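Side-chain contacts in Ras-associated and pleckstrin homology domains-containing protein 1 (Homo sapiens, PDB 4GN1), which mediates localized membrane signals, is implicated in regulating lamellipodial dynamics, and targets the Ena/VASP-family proteins EVL and VASP to the leading edge of cells: residues Met21-Glu24 / Arg25-Val28; His65-Leu68 / Val69-Leu72; Asn74-Arg77 / Asp78-Asn81; Leu140-Gly144 / Lys145-Lys149. All coordinates share one frame; numbering follows the deposited sequence.

Interaction 1 of 4, residues Met21-Glu24 / Arg25-Val28; sequences MVDE and RQTV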
ATOM      1  N   MET A  21      17.317 -15.764   9.701  1.00 27.76           N
ATOM      2  CA  MET A  21      16.770 -15.574  11.025  1.00 27.36           C
ATOM      3  C   MET A  21      16.394 -14.109  11.280  1.00 24.34           C
ATOM      4  O   MET A  21      17.158 -13.210  10.993  1.00 23.54           O
ATOM      5  CB  MET A  21      17.764 -16.083  12.073  1.00 30.08           C
ATOM      6  CG  MET A  21      17.184 -16.169  13.473  1.00 32.99           C
ATOM      7  SD  MET A  21      18.408 -16.731  14.659  1.00 41.96           S
ATOM      8  CE  MET A  21      19.523 -15.313  14.711  1.00 40.40           C
ATOM      9  N   VAL A  22      15.206 -13.888  11.824  1.00 23.14           N
ATOM     10  CA  VAL A  22      14.774 -12.564  12.284  1.00 22.04           C
ATOM     11  C   VAL A  22      14.429 -12.694  13.773  1.00 22.70           C
ATOM     12  O   VAL A  22      14.295 -13.800  14.268  1.00 23.86           O
ATOM     13  CB  VAL A  22      13.546 -12.058  11.493  1.00 20.91           C
ATOM     14  CG1 VAL A  22      13.859 -11.985  10.005  1.00 19.81           C
ATOM     15  CG2 VAL A  22      12.333 -12.958  11.739  1.00 20.44           C
ATOM     16  N   ASP A  23      14.320 -11.588  14.500  1.00 22.16           N
ATOM     17  CA  ASP A  23      13.852 -11.661  15.866  1.00 22.13           C
ATOM     18  C   ASP A  23      12.625 -10.768  16.075  1.00 21.64           C
ATOM     19  O   ASP A  23      12.295  -9.938  15.224  1.00 19.73           O
ATOM     20  CB  ASP A  23      14.974 -11.327  16.861  1.00 23.74           C
ATOM     21  CG  ASP A  23      15.309  -9.841  16.904  1.00 23.34           C
ATOM     22  OD1 ASP A  23      14.399  -8.987  16.897  1.00 23.08           O
ATOM     23  OD2 ASP A  23      16.503  -9.518  16.948  1.00 25.03           O
ATOM     24  N   GLU A  24      11.971 -10.928  17.225  1.00 22.58           N
ATOM     25  CA  GLU A  24      10.657 -10.327  17.433  1.00 23.32           C
ATOM     26  C   GLU A  24      10.719  -8.806  17.590  1.00 22.37           C
ATOM     27  O   GLU A  24       9.700  -8.148  17.618  1.00 22.00           O
ATOM     28  CB  GLU A  24       9.932 -10.974  18.618  1.00 24.85           C
ATOM     29  CG  GLU A  24      10.519 -10.585  19.963  1.00 28.61           C
ATOM     30  CD  GLU A  24       9.842 -11.282  21.122  1.00 31.79           C
ATOM     31  OE1 GLU A  24       8.589 -11.252  21.181  1.00 34.45           O
ATOM     32  OE2 GLU A  24      10.559 -11.859  21.968  1.00 32.60           O
ATOM     33  N   ARG A  25      11.908  -8.246  17.691  1.00 22.96           N
ATOM     34  CA  ARG A  25      12.016  -6.779  17.832  1.00 23.97           C
ATOM     35  C   ARG A  25      12.236  -6.049  16.502  1.00 21.60           C
ATOM     36  O   ARG A  25      12.166  -4.840  16.450  1.00 21.15           O
ATOM     37  CB  ARG A  25      13.145  -6.416  18.803  1.00 26.88           C
ATOM     38  CG  ARG A  25      12.826  -6.673  20.275  1.00 31.36           C
ATOM     39  CD  ARG A  25      14.031  -6.360  21.156  1.00 35.78           C
ATOM     40  NE  ARG A  25      14.336  -4.930  21.159  1.00 40.50           N
ATOM     41  CZ  ARG A  25      13.844  -4.054  22.035  1.00 43.86           C
ATOM     42  NH1 ARG A  25      13.025  -4.466  22.995  1.00 46.54           N
ATOM     43  NH2 ARG A  25      14.171  -2.764  21.950  1.00 44.32           N
ATOM     44  N   GLN A  26      12.522  -6.788  15.439  1.00 19.52           N
ATOM     45  CA  GLN A  26      13.054  -6.160  14.242  1.00 18.71           C
ATOM     46  C   GLN A  26      11.981  -5.514  13.408  1.00 17.66           C
ATOM     47  O   GLN A  26      10.881  -6.044  13.279  1.00 17.98           O
ATOM     48  CB  GLN A  26      13.843  -7.163  13.397  1.00 17.54           C
ATOM     49  CG  GLN A  26      15.227  -7.454  13.961  1.00 18.06           C
ATOM     50  CD  GLN A  26      15.967  -8.511  13.166  1.00 17.25           C
ATOM     51  OE1 GLN A  26      15.382  -9.503  12.750  1.00 16.78           O
ATOM     52  NE2 GLN A  26      17.245  -8.299  12.951  1.00 17.07           N
ATOM     53  N   THR A  27      12.311  -4.359  12.851  1.00 16.73           N
ATOM     54  CA  THR A  27      11.492  -3.737  11.830  1.00 15.51           C
ATOM     55  C   THR A  27      11.849  -4.382  10.474  1.00 15.13           C
ATOM     56  O   THR A  27      12.903  -5.012  10.319  1.00 14.91           O
ATOM     57  CB  THR A  27      11.839  -2.251  11.703  1.00 15.34           C
ATOM     58  OG1 THR A  27      13.172  -2.173  11.226  1.00 15.42           O
ATOM     59  CG2 THR A  27      11.737  -1.505  13.059  1.00 15.29           C
ATOM     60  N   VAL A  28      10.985  -4.161   9.482  1.00 15.12           N
ATOM     61  CA  VAL A  28      11.218  -4.598   8.097  1.00 14.29           C
ATOM     62  C   VAL A  28      12.520  -3.995   7.562  1.00 14.51           C
ATOM     63  O   VAL A  28      13.300  -4.671   6.872  1.00 14.62           O
ATOM     64  CB  VAL A  28       9.990  -4.270   7.198  1.00 13.59           C
ATOM     65  CG1 VAL A  28      10.326  -4.388   5.713  1.00 13.65           C
ATOM     66  CG2 VAL A  28       8.833  -5.207   7.519  1.00 13.24           C
TER
HETATM   67  O   HOH W   1      10.200  -8.780  13.473  1.00 15.17           O
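Asp23 and Gln26 lie across one another at about a right angle at the two ends of a type I beta turn, by which strand 17-23 of the Ras-associating domain leaves its sheet for helix 28-39. The carboxylate and the amide are turned 32° apart, and Gln26 CG sits 3.4 Å from Asp23 OD1. The two side chains reach in opposite directions along the chain. Gln26, extended beyond CG, runs back to the strand, where its OE1 accepts from Asp23 N at 2.9 Å, the donor standing well above the amide carbonyl plane. The same oxygen approaches Val22 CB to 3.4 Å. Asp23 instead folds forward: with chi1 at 74° its CG lies between the backbone N and the carbonyl carbon, which brings OD1 within 2.7 Å of Arg25 N, met on the anti side, somewhat out of the carboxylate plane. The turn is thus held from both ends, for Gln26 N also bonds to Asp23 O at 3.2 Å. Glu24 OE2 accepts from the backbone N of Lys4, and Thr27 caps the coming helix at Gln30 N. A water also bridges the ends of the turn, donating to Asp23 O and, at 2.8 Å, to Gln26 O.

Interaction 2 of 4, residues His65-Leu68 / Val69-Leu72; sequences HENL and VENL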
ATOM      1  N   HIS A  65       8.964   0.523   8.807  1.00 16.13           N
ATOM      2  CA  HIS A  65       8.853   0.670  10.237  1.00 16.39           C
ATOM      3  C   HIS A  65       8.105  -0.433  10.909  1.00 16.05           C
ATOM      4  O   HIS A  65       7.958  -0.409  12.126  1.00 16.65           O
ATOM      5  CB  HIS A  65       8.168   1.992  10.556  1.00 16.96           C
ATOM      6  CG  HIS A  65       6.688   2.042  10.202  1.00 16.54           C
ATOM      7  ND1 HIS A  65       5.700   2.014  11.148  1.00 17.03           N
ATOM      8  CD2 HIS A  65       6.052   2.201   8.993  1.00 16.16           C
ATOM      9  CE1 HIS A  65       4.508   2.131  10.563  1.00 16.26           C
ATOM     10  NE2 HIS A  65       4.714   2.227   9.239  1.00 16.40           N
ATOM     11  N   GLU A  66       7.596  -1.385  10.139  1.00 15.53           N
ATOM     12  CA  GLU A  66       6.669  -2.367  10.684  1.00 15.44           C
ATOM     13  C   GLU A  66       7.443  -3.510  11.303  1.00 15.23           C
ATOM     14  O   GLU A  66       8.484  -3.938  10.758  1.00 14.47           O
ATOM     15  CB  GLU A  66       5.728  -2.916   9.598  1.00 15.27           C
ATOM     16  CG  GLU A  66       4.738  -1.893   9.080  1.00 16.47           C
ATOM     17  CD  GLU A  66       3.647  -2.516   8.237  1.00 17.25           C
ATOM     18  OE1 GLU A  66       2.719  -3.160   8.831  1.00 18.91           O
ATOM     19  OE2 GLU A  66       3.702  -2.331   6.998  1.00 16.48           O
ATOM     20  N   ASN A  67       6.928  -3.993  12.431  1.00 14.86           N
ATOM     21  CA  ASN A  67       7.465  -5.168  13.067  1.00 14.96           C
ATOM     22  C   ASN A  67       7.082  -6.372  12.185  1.00 14.72           C
ATOM     23  O   ASN A  67       5.899  -6.657  11.959  1.00 14.45           O
ATOM     24  CB  ASN A  67       6.919  -5.261  14.495  1.00 15.69           C
ATOM     25  CG  ASN A  67       7.588  -6.346  15.324  1.00 16.29           C
ATOM     26  OD1 ASN A  67       7.360  -7.541  15.114  1.00 17.58           O
ATOM     27  ND2 ASN A  67       8.391  -5.946  16.277  1.00 16.12           N
ATOM     28  N   LEU A  68       8.086  -7.042  11.626  1.00 14.35           N
ATOM     29  CA  LEU A  68       7.826  -8.183  10.756  1.00 14.10           C
ATOM     30  C   LEU A  68       7.116  -9.339  11.471  1.00 14.69           C
ATOM     31  O   LEU A  68       6.069  -9.840  11.007  1.00 14.48           O
ATOM     32  CB  LEU A  68       9.114  -8.680  10.084  1.00 13.92           C
ATOM     33  CG  LEU A  68       8.915  -9.833   9.074  1.00 13.77           C
ATOM     34  CD1 LEU A  68       7.841  -9.473   8.025  1.00 13.17           C
ATOM     35  CD2 LEU A  68      10.234 -10.248   8.422  1.00 13.41           C
ATOM     36  N   VAL A  69       7.680  -9.741  12.605  1.00 15.20           N
ATOM     37  CA  VAL A  69       7.193 -10.898  13.314  1.00 16.09           C
ATOM     38  C   VAL A  69       5.740 -10.697  13.655  1.00 17.33           C
ATOM     39  O   VAL A  69       4.945 -11.599  13.444  1.00 17.89           O
ATOM     40  CB  VAL A  69       8.036 -11.256  14.568  1.00 16.53           C
ATOM     41  CG1 VAL A  69       7.314 -12.276  15.450  1.00 16.85           C
ATOM     42  CG2 VAL A  69       9.359 -11.837  14.138  1.00 16.30           C
ATOM     43  N   GLU A  70       5.397  -9.515  14.153  1.00 18.84           N
ATOM     44  CA  GLU A  70       4.010  -9.184  14.498  1.00 20.98           C
ATOM     45  C   GLU A  70       3.053  -9.309  13.325  1.00 20.25           C
ATOM     46  O   GLU A  70       1.915  -9.737  13.491  1.00 20.99           O
ATOM     47  CB  GLU A  70       3.941  -7.807  15.166  1.00 23.75           C
ATOM     48  CG  GLU A  70       2.714  -6.935  14.917  1.00 27.29           C
ATOM     49  CD  GLU A  70       2.967  -5.509  15.423  1.00 30.95           C
ATOM     50  OE1 GLU A  70       2.732  -4.522  14.708  1.00 31.64           O
ATOM     51  OE2 GLU A  70       3.487  -5.368  16.539  1.00 34.32           O
ATOM     52  N   ASN A  71       3.512  -8.961  12.135  1.00 19.48           N
ATOM     53  CA  ASN A  71       2.656  -9.103  10.989  1.00 19.36           C
ATOM     54  C   ASN A  71       2.461 -10.560  10.602  1.00 19.56           C
ATOM     55  O   ASN A  71       1.360 -10.967  10.199  1.00 19.50           O
ATOM     56  CB  ASN A  71       3.188  -8.266   9.848  1.00 19.45           C
ATOM     57  CG  ASN A  71       2.759  -6.818   9.976  1.00 20.29           C
ATOM     58  OD1 ASN A  71       1.576  -6.510   9.919  1.00 21.64           O
ATOM     59  ND2 ASN A  71       3.703  -5.934  10.177  1.00 20.87           N
ATOM     60  N   LEU A  72       3.522 -11.345  10.777  1.00 19.02           N
ATOM     61  CA  LEU A  72       3.520 -12.735  10.388  1.00 19.47           C
ATOM     62  C   LEU A  72       2.596 -13.555  11.270  1.00 20.57           C
ATOM     63  O   LEU A  72       2.008 -14.522  10.787  1.00 21.82           O
ATOM     64  CB  LEU A  72       4.928 -13.329  10.413  1.00 19.08           C
ATOM     65  CG  LEU A  72       5.997 -12.906   9.404  1.00 19.36           C
ATOM     66  CD1 LEU A  72       7.176 -13.862   9.532  1.00 19.95           C
ATOM     67  CD2 LEU A  72       5.511 -12.867   7.955  1.00 19.42           C
TER
HETATM   68  O   HOH W   2       4.408  -3.316  13.258  1.00 31.10           O
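The carboxylate of Glu66 is met from above its plane by Asn71 ND2, the two flat groups almost perpendicular at 88°, whereas the amide oxygen of Asn67 is met close to its plane by Glu70 N, and the Glu70 carboxylate lies only 17° from parallel to that amide. Both pairs belong to the N-terminal cap of the short helix 68-72 in the ubiquitin-like Ras-associating domain. Asn67 is the N-cap residue: its OD1 accepts from Glu70 N at 2.9 Å, and CB of Glu70 packs against the same oxygen. CG of Asn67 lies anti to the backbone N (chi1 -171°), a setting that carries the amide forward over the first turn. Its ND2 is held by Glu24 O, so both ends of this amide are engaged and its rotation is fixed. Asn71 reaches back toward the start of the helix. Its ND2 gives a bond to Glu66 OE1 at 3.2 Å and a weak one to Asn67 O. The other oxygen of Glu66, OE2, is taken by a salt bridge to Arg60 and by Glu63 N. On the inner side Leu68 CD1 meets Leu72 CD2 at 4.1 Å, and both leucines pack on Ile8 of strand 5-11. A water bridges the cap, accepting from Asn67 N and donating to Glu70 OE1 at 2.5 Å.

Interaction 3 of 4, residues Asn74-Arg77 / Asp78-Asn81; sequences NWTR and DSQN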
ATOM      1  N   ASN A  74      -0.247 -12.742  12.122  1.00 22.49           N
ATOM      2  CA  ASN A  74      -1.528 -12.702  11.445  1.00 23.80           C
ATOM      3  C   ASN A  74      -1.783 -13.808  10.430  1.00 24.08           C
ATOM      4  O   ASN A  74      -2.895 -14.000   9.997  1.00 25.65           O
ATOM      5  CB  ASN A  74      -1.718 -11.359  10.774  1.00 24.17           C
ATOM      6  CG  ASN A  74      -1.899 -10.259  11.770  1.00 24.86           C
ATOM      7  OD1 ASN A  74      -2.470 -10.463  12.839  1.00 27.29           O
ATOM      8  ND2 ASN A  74      -1.414  -9.087  11.437  1.00 25.12           N
ATOM      9  N   TRP A  75      -0.761 -14.541  10.045  1.00 24.16           N
ATOM     10  CA  TRP A  75      -0.936 -15.571   9.031  1.00 25.02           C
ATOM     11  C   TRP A  75      -1.637 -16.755   9.628  1.00 26.84           C
ATOM     12  O   TRP A  75      -1.539 -16.976  10.834  1.00 29.40           O
ATOM     13  CB  TRP A  75       0.429 -15.972   8.488  1.00 23.06           C
ATOM     14  CG  TRP A  75       1.072 -14.949   7.565  1.00 22.38           C
ATOM     15  CD1 TRP A  75       0.741 -13.597   7.395  1.00 20.88           C
ATOM     16  CD2 TRP A  75       2.235 -15.174   6.666  1.00 21.47           C
ATOM     17  NE1 TRP A  75       1.573 -13.006   6.469  1.00 20.23           N
ATOM     18  CE2 TRP A  75       2.492 -13.891   6.000  1.00 20.39           C
ATOM     19  CE3 TRP A  75       3.043 -16.276   6.360  1.00 21.43           C
ATOM     20  CZ2 TRP A  75       3.496 -13.744   5.063  1.00 19.92           C
ATOM     21  CZ3 TRP A  75       4.065 -16.113   5.424  1.00 21.61           C
ATOM     22  CH2 TRP A  75       4.283 -14.869   4.786  1.00 20.91           C
ATOM     23  N   THR A  76      -2.360 -17.537   8.831  1.00 27.94           N
ATOM     24  CA  THR A  76      -2.917 -18.785   9.386  1.00 30.03           C
ATOM     25  C   THR A  76      -1.795 -19.816   9.596  1.00 31.94           C
ATOM     26  O   THR A  76      -0.712 -19.723   8.988  1.00 29.91           O
ATOM     27  CB  THR A  76      -4.075 -19.379   8.547  1.00 29.16           C
ATOM     28  OG1 THR A  76      -3.646 -19.600   7.205  1.00 27.86           O
ATOM     29  CG2 THR A  76      -5.250 -18.454   8.543  1.00 29.05           C
ATOM     30  N   ARG A  77      -2.050 -20.781  10.474  1.00 35.42           N
ATOM     31  CA  ARG A  77      -1.103 -21.887  10.706  1.00 38.67           C
ATOM     32  C   ARG A  77      -0.590 -22.502   9.383  1.00 38.58           C
ATOM     33  O   ARG A  77       0.618 -22.721   9.202  1.00 36.04           O
ATOM     34  CB  ARG A  77      -1.752 -22.959  11.611  1.00 42.64           C
ATOM     35  CG  ARG A  77      -2.371 -22.377  12.883  1.00 45.63           C
ATOM     36  CD  ARG A  77      -2.668 -23.413  13.970  1.00 48.86           C
ATOM     37  NE  ARG A  77      -2.506 -22.852  15.328  1.00 49.04           N
ATOM     38  CZ  ARG A  77      -3.378 -22.051  15.951  1.00 50.14           C
ATOM     39  NH1 ARG A  77      -4.514 -21.680  15.354  1.00 50.94           N
ATOM     40  NH2 ARG A  77      -3.116 -21.617  17.182  1.00 48.76           N
ATOM     41  N   ASP A  78      -1.535 -22.738   8.466  1.00 39.98           N
ATOM     42  CA  ASP A  78      -1.305 -23.373   7.159  1.00 39.75           C
ATOM     43  C   ASP A  78      -1.218 -22.354   6.009  1.00 37.71           C
ATOM     44  O   ASP A  78      -1.526 -22.684   4.853  1.00 37.26           O
ATOM     45  CB  ASP A  78      -2.438 -24.376   6.867  1.00 40.78           C
ATOM     46  CG  ASP A  78      -3.827 -23.729   6.899  1.00 41.53           C
ATOM     47  OD1 ASP A  78      -3.973 -22.598   7.397  1.00 41.33           O
ATOM     48  OD2 ASP A  78      -4.796 -24.352   6.427  1.00 44.14           O
ATOM     49  N   SER A  79      -0.794 -21.129   6.325  1.00 35.16           N
ATOM     50  CA  SER A  79      -0.717 -20.069   5.329  1.00 32.53           C
ATOM     51  C   SER A  79       0.204 -20.436   4.176  1.00 32.33           C
ATOM     52  O   SER A  79       1.262 -21.001   4.382  1.00 32.21           O
ATOM     53  CB  SER A  79      -0.265 -18.744   5.941  1.00 29.81           C
ATOM     54  OG  SER A  79      -0.621 -17.692   5.061  1.00 27.36           O
ATOM     55  N   GLN A  80      -0.226 -20.120   2.963  1.00 32.10           N
ATOM     56  CA  GLN A  80       0.609 -20.269   1.786  1.00 33.04           C
ATOM     57  C   GLN A  80       1.069 -18.887   1.316  1.00 31.26           C
ATOM     58  O   GLN A  80       1.519 -18.720   0.174  1.00 30.14           O
ATOM     59  CB  GLN A  80      -0.167 -20.938   0.661  1.00 36.39           C
ATOM     60  CG  GLN A  80      -1.027 -22.116   1.067  1.00 38.93           C
ATOM     61  CD  GLN A  80      -1.453 -22.924  -0.138  1.00 41.09           C
ATOM     62  OE1 GLN A  80      -0.610 -23.384  -0.906  1.00 42.04           O
ATOM     63  NE2 GLN A  80      -2.762 -23.091  -0.317  1.00 41.28           N
ATOM     64  N   ASN A  81       0.931 -17.901   2.201  1.00 28.79           N
ATOM     65  CA  ASN A  81       1.485 -16.574   1.975  1.00 27.42           C
ATOM     66  C   ASN A  81       3.000 -16.643   1.735  1.00 26.80           C
ATOM     67  O   ASN A  81       3.691 -17.473   2.321  1.00 26.69           O
ATOM     68  CB  ASN A  81       1.205 -15.683   3.192  1.00 25.35           C
ATOM     69  CG  ASN A  81      -0.267 -15.344   3.350  1.00 24.33           C
ATOM     70  OD1 ASN A  81      -1.094 -15.645   2.477  1.00 23.26           O
ATOM     71  ND2 ASN A  81      -0.595 -14.701   4.466  1.00 21.91           N
TER
HETATM   72  O   HOH W   3      -2.875 -16.797   6.141  1.00 20.93           O
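Asn81 lays its CB over the six-membered ring of Trp75, 3.3 Å from the centroid and almost on the ring normal, a CH-pi contact in which the amide stands upright on the indole, the planes 89° apart, with ND2 over the five-membered part, 3.4 Å from Trp75 CD1. The polar atoms of both residues turn to partners beyond the loop: Trp75 NE1 donates to Glu51 OE2, Asn81 OD1 accepts from Ser54 N, and Asn81 ND2 donates to Gln211 OE1. The last of these bonds ties the loop to a residue of the PH domain. With every polar atom of the amide engaged, the asparagine is held against the ring by bonds at both of its ends. Between the two residues the chain reverses in a type I beta turn from Thr76 to Ser79, part of the loop that joins helix 68-72 to strand 83-87 in the Ras-associating domain. Ser79 N donates to Thr76 O at 3.0 Å. Thr76 OG1 donates to Asp78 OD1 at 3.0 Å, on the anti side and tilted out of the carboxylate plane; chi1 of 57° in Asp78 swings this oxygen back across the turn. An ST turn follows directly, Ser79 OG accepting from Asn81 N at 3.3 Å. The hydroxyl has a second partner in a water 2.7 Å from Ser79 OG, and that water accepts from Thr76 N at 2.8 Å.

Interaction 4 of 4, residues Leu140-Gly144 / Lys145-Lys149; sequences LKDDG and KKSWK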
ATOM      1  N   LEU A 140     -16.393  -0.398  -7.625  1.00 37.31           N
ATOM      2  CA  LEU A 140     -16.499  -1.151  -6.385  1.00 36.20           C
ATOM      3  C   LEU A 140     -17.142  -2.502  -6.646  1.00 36.98           C
ATOM      4  O   LEU A 140     -18.314  -2.567  -6.992  1.00 38.84           O
ATOM      5  CB  LEU A 140     -17.354  -0.396  -5.362  1.00 36.43           C
ATOM      6  CG  LEU A 140     -17.687  -1.108  -4.041  1.00 35.97           C
ATOM      7  CD1 LEU A 140     -16.428  -1.339  -3.216  1.00 33.77           C
ATOM      8  CD2 LEU A 140     -18.715  -0.333  -3.222  1.00 36.90           C
ATOM      9  N   LYS A 141     -16.387  -3.575  -6.459  1.00 35.64           N
ATOM     10  CA  LYS A 141     -16.958  -4.918  -6.490  1.00 37.25           C
ATOM     11  C   LYS A 141     -18.157  -5.109  -5.508  1.00 39.01           C
ATOM     12  O   LYS A 141     -18.124  -4.666  -4.357  1.00 37.77           O
ATOM     13  CB  LYS A 141     -15.870  -5.977  -6.246  1.00 35.34           C
ATOM     14  CG  LYS A 141     -16.303  -7.392  -6.603  1.00 36.72           C
ATOM     15  CD  LYS A 141     -15.220  -8.454  -6.419  1.00 36.08           C
ATOM     16  CE  LYS A 141     -15.328  -9.183  -5.074  1.00 36.41           C
ATOM     17  NZ  LYS A 141     -16.618  -9.921  -4.903  1.00 38.72           N
ATOM     18  N   ASP A 142     -19.210  -5.767  -5.992  1.00 41.92           N
ATOM     19  CA  ASP A 142     -20.348  -6.156  -5.157  1.00 45.08           C
ATOM     20  C   ASP A 142     -19.918  -7.168  -4.109  1.00 44.55           C
ATOM     21  O   ASP A 142     -19.028  -7.981  -4.381  1.00 44.24           O
ATOM     22  CB  ASP A 142     -21.441  -6.769  -6.031  1.00 48.04           C
ATOM     23  CG  ASP A 142     -22.128  -5.739  -6.891  1.00 50.31           C
ATOM     24  OD1 ASP A 142     -22.551  -4.705  -6.323  1.00 51.13           O
ATOM     25  OD2 ASP A 142     -22.244  -5.951  -8.122  1.00 51.94           O
ATOM     26  N   ASP A 143     -20.521  -7.125  -2.919  1.00 44.95           N
ATOM     27  CA  ASP A 143     -20.202  -8.129  -1.887  1.00 44.72           C
ATOM     28  C   ASP A 143     -20.435  -9.570  -2.398  1.00 45.71           C
ATOM     29  O   ASP A 143     -21.503  -9.904  -2.914  1.00 47.20           O
ATOM     30  CB  ASP A 143     -20.987  -7.884  -0.589  1.00 45.91           C
ATOM     31  CG  ASP A 143     -20.501  -6.659   0.181  1.00 45.62           C
ATOM     32  OD1 ASP A 143     -19.416  -6.122  -0.144  1.00 43.39           O
ATOM     33  OD2 ASP A 143     -21.213  -6.238   1.131  1.00 47.26           O
ATOM     34  N   GLY A 144     -19.406 -10.406  -2.271  1.00 44.52           N
ATOM     35  CA  GLY A 144     -19.454 -11.794  -2.743  1.00 45.18           C
ATOM     36  C   GLY A 144     -19.836 -12.080  -4.195  1.00 45.93           C
ATOM     37  O   GLY A 144     -20.064 -13.237  -4.547  1.00 46.61           O
ATOM     38  N   LYS A 145     -19.906 -11.045  -5.039  1.00 45.86           N
ATOM     39  CA  LYS A 145     -20.201 -11.240  -6.472  1.00 47.06           C
ATOM     40  C   LYS A 145     -19.147 -10.655  -7.422  1.00 45.41           C
ATOM     41  O   LYS A 145     -18.567  -9.616  -7.134  1.00 44.31           O
ATOM     42  CB  LYS A 145     -21.589 -10.690  -6.829  1.00 48.92           C
ATOM     43  CG  LYS A 145     -22.732 -11.560  -6.351  1.00 50.56           C
ATOM     44  CD  LYS A 145     -24.009 -11.291  -7.126  1.00 53.31           C
ATOM     45  CE  LYS A 145     -24.778 -10.080  -6.618  1.00 53.73           C
ATOM     46  NZ  LYS A 145     -26.032  -9.938  -7.406  1.00 56.00           N
ATOM     47  N   LYS A 146     -18.944 -11.319  -8.563  1.00 45.78           N
ATOM     48  CA  LYS A 146     -18.000 -10.890  -9.608  1.00 44.72           C
ATOM     49  C   LYS A 146     -18.564  -9.820 -10.560  1.00 45.75           C
ATOM     50  O   LYS A 146     -18.341  -9.865 -11.773  1.00 46.19           O
ATOM     51  CB  LYS A 146     -17.495 -12.091 -10.422  1.00 44.74           C
ATOM     52  CG  LYS A 146     -16.562 -13.031  -9.685  1.00 43.52           C
ATOM     53  CD  LYS A 146     -16.005 -14.053 -10.654  1.00 44.40           C
ATOM     54  CE  LYS A 146     -15.241 -15.167  -9.947  1.00 44.06           C
ATOM     55  NZ  LYS A 146     -15.184 -16.371 -10.841  1.00 45.35           N
ATOM     56  N   SER A 147     -19.268  -8.848  -9.993  1.00 46.16           N
ATOM     57  CA  SER A 147     -19.768  -7.692 -10.733  1.00 47.08           C
ATOM     58  C   SER A 147     -19.315  -6.398 -10.054  1.00 45.52           C
ATOM     59  O   SER A 147     -19.096  -6.382  -8.834  1.00 44.08           O
ATOM     60  CB  SER A 147     -21.293  -7.752 -10.815  1.00 50.14           C
ATOM     61  OG  SER A 147     -21.885  -8.124  -9.579  1.00 49.52           O
ATOM     62  N   TRP A 148     -19.175  -5.324 -10.838  1.00 45.62           N
ATOM     63  CA  TRP A 148     -18.666  -4.033 -10.333  1.00 43.91           C
ATOM     64  C   TRP A 148     -19.567  -2.889 -10.667  1.00 45.93           C
ATOM     65  O   TRP A 148     -20.389  -2.983 -11.563  1.00 47.96           O
ATOM     66  CB  TRP A 148     -17.303  -3.743 -10.922  1.00 41.86           C
ATOM     67  CG  TRP A 148     -16.304  -4.840 -10.679  1.00 40.07           C
ATOM     68  CD1 TRP A 148     -16.297  -6.124 -11.231  1.00 40.26           C
ATOM     69  CD2 TRP A 148     -15.113  -4.782  -9.812  1.00 37.50           C
ATOM     70  NE1 TRP A 148     -15.212  -6.840 -10.785  1.00 38.73           N
ATOM     71  CE2 TRP A 148     -14.465  -6.095  -9.918  1.00 36.86           C
ATOM     72  CE3 TRP A 148     -14.536  -3.805  -8.992  1.00 36.20           C
ATOM     73  CZ2 TRP A 148     -13.298  -6.399  -9.217  1.00 34.55           C
ATOM     74  CZ3 TRP A 148     -13.360  -4.123  -8.290  1.00 33.54           C
ATOM     75  CH2 TRP A 148     -12.758  -5.387  -8.409  1.00 33.18           C
ATOM     76  N   LYS A 149     -19.404  -1.784  -9.947  1.00 45.72           N
ATOM     77  CA  LYS A 149     -20.226  -0.584 -10.127  1.00 47.56           C
ATOM     78  C   LYS A 149     -19.415   0.684  -9.868  1.00 46.76           C
ATOM     79  O   LYS A 149     -18.769   0.818  -8.824  1.00 45.11           O
ATOM     80  CB  LYS A 149     -21.420  -0.596  -9.163  1.00 48.77           C
ATOM     81  CG  LYS A 149     -22.424  -1.713  -9.392  1.00 50.89           C
ATOM     82  CD  LYS A 149     -23.732  -1.408  -8.694  1.00 53.01           C
ATOM     83  CE  LYS A 149     -24.672  -2.593  -8.746  1.00 55.01           C
ATOM     84  NZ  LYS A 149     -26.005  -2.175  -8.229  1.00 58.08           N
TER
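The hairpin joining strands 135-141 and 148-156 of the PH domain turns here through a type II beta turn from Asp142 to Lys145, with Gly144 supplying the positive phi. On one side of the hairpin the aliphatic part of Lys141 crosses the indole of Trp148 obliquely, CB lying 3.6 Å from the centroid of the six-membered ring and 5° off its normal. CG of Lys141 is anti to the backbone N (chi1 -166°), and later bends at chi3 and chi4 curl the ammonium back over the turn. There NZ donates to Lys145 O at 3.0 Å and to Asp142 O at 3.1 Å, the latter nearly along the C=O axis. Asp142 O also accepts from Lys145 N, so one carbonyl oxygen is gripped twice. Lys141 makes a cation-pi contact with Tyr219 as well, and Trp148 NE1 is satisfied by Tyr195 O; both belong to the same domain. The backbone closes with Asp142 N to Ser147 O at 2.9 Å. Across from the indole, the carboxylate of Asp142 has Lys149 CE 3.9 Å from its OD1, while its other oxygen, OD2, uses its anti lone pair to accept from Ser147 OG at 2.6 Å.

Along the chain the four contacts follow in series, the first three in the Ras-associating domain and the fourth in the PH domain. Interactions 1 and 2, with centres about 7 Å apart, touch directly: Val28 N probably donates to Glu66 O, and Val69 packs on the turn, so the start of helix 28-39 and the start of helix 68-72 are fastened together. Interaction 3 adjoins interaction 2 in sequence, its centre about 14 Å from that of interaction 2, in the loop leading to strand 83-87. Interaction 4 stands apart, its centre about 38 Å from that of interaction 1 and about 26 Å from that of interaction 3. Three local contacts thus shape the Ras-associating domain, interaction 3 also reaching a PH-domain residue, while the fourth shapes a PH hairpin.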